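Local coordinates for hydrogenase (NiFe) small subunit HydA (Allochromatium vinosum, PDB 3MYR), which forms, with the nickel-dependent large subunit, a [NiFe] hydrogenase, and carries the iron-sulfur clusters that relay electrons in hydrogen oxidation, at the Fe3-s4 cluster site. Coordinates in Å, arbitrary orientation; residue numbers count along the deposited sequence, not the author numbering. Chains: chain A, Hydrogenase (NiFe) small subunit HydA; chain B, Nickel-dependent hydrogenase large subunit.

The Fe3-s4 cluster site. Residues chain A 224, 226, 228, 233, 239-240, 247-251; chain B 211. With F3S (Fe3-s4 cluster), chain C.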
ATOM      1  N   THR A 224      -5.896  -5.638  25.749  1.00 15.72           N
ATOM      2  CA  THR A 224      -5.692  -6.105  24.379  1.00 16.16           C
ATOM      3  C   THR A 224      -5.195  -7.528  24.301  1.00 18.03           C
ATOM      4  O   THR A 224      -4.165  -7.869  24.934  1.00 16.62           O
ATOM      5  CB  THR A 224      -4.695  -5.150  23.646  1.00 15.79           C
ATOM      6  OG1 THR A 224      -5.249  -3.806  23.744  1.00 15.05           O
ATOM      7  CG2 THR A 224      -4.599  -5.542  22.154  1.00 11.41           C
ATOM      8  N   ASN A 226      -3.614 -10.477  21.959  1.00 13.94           N
ATOM      9  CA  ASN A 226      -2.866 -10.669  20.679  1.00 14.99           C
ATOM     10  C   ASN A 226      -1.590 -11.365  21.076  1.00 14.97           C
ATOM     11  O   ASN A 226      -1.347 -11.496  22.276  1.00 15.59           O
ATOM     12  CB  ASN A 226      -2.578  -9.346  19.945  1.00 15.85           C
ATOM     13  CG  ASN A 226      -2.447  -9.543  18.418  1.00 16.53           C
ATOM     14  OD1 ASN A 226      -2.223 -10.635  17.993  1.00 16.37           O
ATOM     15  ND2 ASN A 226      -2.677  -8.495  17.602  1.00 15.71           N
ATOM     16  N   CYS A 228       1.556 -10.500  20.109  1.00 12.72           N
ATOM     17  CA  CYS A 228       2.716  -9.657  19.775  1.00 15.15           C
ATOM     18  C   CYS A 228       3.821  -9.792  20.838  1.00 17.73           C
ATOM     19  O   CYS A 228       5.006  -9.668  20.527  1.00 16.51           O
ATOM     20  CB  CYS A 228       2.273  -8.175  19.716  1.00 14.66           C
ATOM     21  SG  CYS A 228       0.794  -7.981  18.665  1.00 15.90           S
ATOM     22  N   TRP A 233       6.675  -9.784  15.819  1.00 13.36           N
ATOM     23  CA  TRP A 233       6.347  -9.531  14.448  1.00 14.82           C
ATOM     24  C   TRP A 233       7.469  -9.809  13.489  1.00 15.36           C
ATOM     25  O   TRP A 233       8.619  -9.555  13.809  1.00 17.39           O
ATOM     26  CB  TRP A 233       6.028  -8.048  14.287  1.00 13.36           C
ATOM     27  CG  TRP A 233       4.611  -7.794  14.610  1.00 13.10           C
ATOM     28  CD1 TRP A 233       4.006  -7.660  15.895  1.00 13.89           C
ATOM     29  CD2 TRP A 233       3.594  -7.646  13.640  1.00 14.35           C
ATOM     30  NE1 TRP A 233       2.620  -7.405  15.707  1.00 16.25           N
ATOM     31  CE2 TRP A 233       2.383  -7.318  14.333  1.00 12.00           C
ATOM     32  CE3 TRP A 233       3.621  -7.563  12.207  1.00 14.74           C
ATOM     33  CZ2 TRP A 233       1.162  -7.127  13.641  1.00 10.37           C
ATOM     34  CZ3 TRP A 233       2.376  -7.320  11.509  1.00 14.65           C
ATOM     35  CH2 TRP A 233       1.178  -7.084  12.241  1.00 15.63           C
ATOM     36  N   TRP A 239       8.310  -5.969  18.165  1.00 15.99           N
ATOM     37  CA  TRP A 239       6.884  -5.709  18.267  1.00 13.93           C
ATOM     38  C   TRP A 239       6.668  -4.272  18.785  1.00 13.91           C
ATOM     39  O   TRP A 239       7.614  -3.615  19.194  1.00 14.97           O
ATOM     40  CB  TRP A 239       6.179  -6.735  19.134  1.00 12.51           C
ATOM     41  CG  TRP A 239       6.545  -6.711  20.609  1.00 13.88           C
ATOM     42  CD1 TRP A 239       7.674  -7.235  21.167  1.00 12.39           C
ATOM     43  CD2 TRP A 239       5.667  -6.371  21.692  1.00 10.37           C
ATOM     44  NE1 TRP A 239       7.574  -7.162  22.555  1.00 14.22           N
ATOM     45  CE2 TRP A 239       6.349  -6.639  22.885  1.00 15.70           C
ATOM     46  CE3 TRP A 239       4.310  -5.919  21.755  1.00 13.25           C
ATOM     47  CZ2 TRP A 239       5.769  -6.437  24.150  1.00 14.74           C
ATOM     48  CZ3 TRP A 239       3.736  -5.706  23.000  1.00 11.43           C
ATOM     49  CH2 TRP A 239       4.471  -5.920  24.180  1.00 16.76           C
ATOM     50  N   PRO A 240       5.424  -3.762  18.728  1.00 15.18           N
ATOM     51  CA  PRO A 240       5.264  -2.313  18.933  1.00 14.31           C
ATOM     52  C   PRO A 240       5.838  -1.784  20.245  1.00 15.46           C
ATOM     53  O   PRO A 240       6.587  -0.808  20.234  1.00 16.26           O
ATOM     54  CB  PRO A 240       3.756  -2.154  18.946  1.00 15.62           C
ATOM     55  CG  PRO A 240       3.388  -3.069  17.694  1.00 13.25           C
ATOM     56  CD  PRO A 240       4.238  -4.341  18.073  1.00 13.46           C
ATOM     57  N   CYS A 247       1.011   0.044  22.843  1.00 17.52           N
ATOM     58  CA  CYS A 247       0.037  -0.746  22.089  1.00 15.13           C
ATOM     59  C   CYS A 247      -1.208   0.184  21.883  1.00 17.01           C
ATOM     60  O   CYS A 247      -1.709   0.803  22.832  1.00 15.47           O
ATOM     61  CB  CYS A 247      -0.334  -1.918  22.975  1.00 14.97           C
ATOM     62  SG  CYS A 247      -1.686  -2.984  22.287  1.00 16.82           S
ATOM     63  N   LEU A 248      -1.742   0.214  20.670  1.00 16.09           N
ATOM     64  CA  LEU A 248      -2.956   0.962  20.338  1.00 17.61           C
ATOM     65  C   LEU A 248      -4.226   0.179  20.649  1.00 18.39           C
ATOM     66  O   LEU A 248      -5.337   0.755  20.496  1.00 17.27           O
ATOM     67  CB  LEU A 248      -2.986   1.223  18.792  1.00 19.62           C
ATOM     68  CG  LEU A 248      -1.726   1.934  18.201  1.00 19.75           C
ATOM     69  CD1 LEU A 248      -1.764   1.948  16.650  1.00 16.35           C
ATOM     70  CD2 LEU A 248      -1.563   3.305  18.751  1.00 17.29           C
ATOM     71  N   GLY A 249      -4.094  -1.118  20.998  1.00 16.86           N
ATOM     72  CA  GLY A 249      -5.305  -1.968  21.129  1.00 17.62           C
ATOM     73  C   GLY A 249      -5.815  -2.529  19.815  1.00 19.01           C
ATOM     74  O   GLY A 249      -7.018  -2.809  19.704  1.00 16.45           O
ATOM     75  N   CYS A 250      -4.938  -2.773  18.820  1.00 17.52           N
ATOM     76  CA  CYS A 250      -5.464  -2.814  17.440  1.00 17.96           C
ATOM     77  C   CYS A 250      -6.206  -4.129  17.076  1.00 19.02           C
ATOM     78  O   CYS A 250      -6.867  -4.186  16.035  1.00 18.35           O
ATOM     79  CB  CYS A 250      -4.429  -2.475  16.377  1.00 15.47           C
ATOM     80  SG  CYS A 250      -3.296  -3.903  16.093  1.00 17.17           S
ATOM     81  N   SER A 251      -6.210  -5.123  17.969  1.00 19.32           N
ATOM     82  CA  SER A 251      -6.990  -6.357  17.732  1.00 17.52           C
ATOM     83  C   SER A 251      -8.310  -6.379  18.500  1.00 16.86           C
ATOM     84  O   SER A 251      -9.001  -7.393  18.491  1.00 18.33           O
ATOM     85  CB  SER A 251      -6.145  -7.565  18.187  1.00 17.34           C
ATOM     86  OG  SER A 251      -5.761  -7.381  19.560  1.00 17.57           O
TER
ATOM     87  N   LYS B 211       6.666  -3.127  13.671  1.00 17.58           N
ATOM     88  CA  LYS B 211       5.916  -4.093  12.877  1.00 16.15           C
ATOM     89  C   LYS B 211       5.830  -3.640  11.471  1.00 15.97           C
ATOM     90  O   LYS B 211       5.925  -2.458  11.202  1.00 17.53           O
ATOM     91  CB  LYS B 211       4.490  -4.287  13.426  1.00 15.05           C
ATOM     92  CG  LYS B 211       3.773  -2.988  13.581  1.00 15.95           C
ATOM     93  CD  LYS B 211       2.454  -3.164  14.291  1.00 19.59           C
ATOM     94  CE  LYS B 211       1.399  -3.569  13.246  1.00 22.80           C
ATOM     95  NZ  LYS B 211       0.094  -3.017  13.489  1.00 28.04           N
TER
HETATM   96 FE1  F3S C2003      -0.911  -3.713  20.237  1.00 14.38          FE
HETATM   97 FE3  F3S C2003      -1.660  -4.163  17.699  1.00 14.50          FE
HETATM   98 FE4  F3S C2003       0.041  -5.798  18.802  1.00 13.78          FE
HETATM   99  S1  F3S C2003      -1.247  -2.143  18.616  1.00 16.43           S
HETATM  100  S2  F3S C2003       1.137  -4.623  20.269  1.00 12.66           S
HETATM  101  S3  F3S C2003      -2.080  -5.496  19.481  1.00 14.26           S
HETATM  102  S4  F3S C2003       0.093  -5.123  16.736  1.00 12.85           S
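This is the [3Fe-4S] cluster pocket of the small subunit, the medial station of the electron relay in [NiFe] hydrogenases. Three cysteine thiolates hold the cluster, one on each iron. A:Cys228 SG binds F3S FE4 at 2.3 Å, while A:Cys247 SG takes FE1 and A:Cys250 SG takes FE3. Each iron is near tetrahedral, completed by sulfides of the cluster. A:Cys247 and A:Cys250 belong to a CxxC segment, and their torsions differ. SG of A:Cys247 is anti to the backbone N (chi1 175°), whereas SG of A:Cys250 sits between N and the carbonyl carbon (chi1 77°).

A:Cys228 and A:Cys247 also accept N-H hydrogen bonds on their sulfurs. The backbone N of A:Gly249 donates to A:Cys247 SG at 3.3 Å. The indole NE1 of A:Trp233 donates to A:Cys228 SG at 3.5 Å, with the sulfur close to the ring plane and 154° at the hydrogen. Such donors would tend to stabilise negative charge on the thiolates and may tune the cluster potential. The backbone N of A:Leu248 also lies near sulfide F3S S1, at 3.2 Å.

Packing closes the rest, and the protein hides nearly all of the cluster surface. A:Trp239 meets S2 with the edge of its ring, through CE3. A:Pro240 lays its ring carbons against the same sulfide. The CG2 methyl of A:Thr224 and the amide of A:Asn226 border S3.

The large subunit contributes B:Lys211, whose chain runs alongside A:Trp233. Its CB lies over one indole face, 3.4 Å above the plane, toward the rim. An alanine in place of A:Trp233 removes the indole N-H and the ring face, which would probably leave A:Cys228 SG without this donor and is likely to loosen the contact with B:Lys211. Bends at chi3 and chi4 bring the lysine amine NZ to 3.9 Å from F3S S4, too far for a hydrogen bond. B:Lys211 CD packs 3.5 Å from A:Pro240 CG.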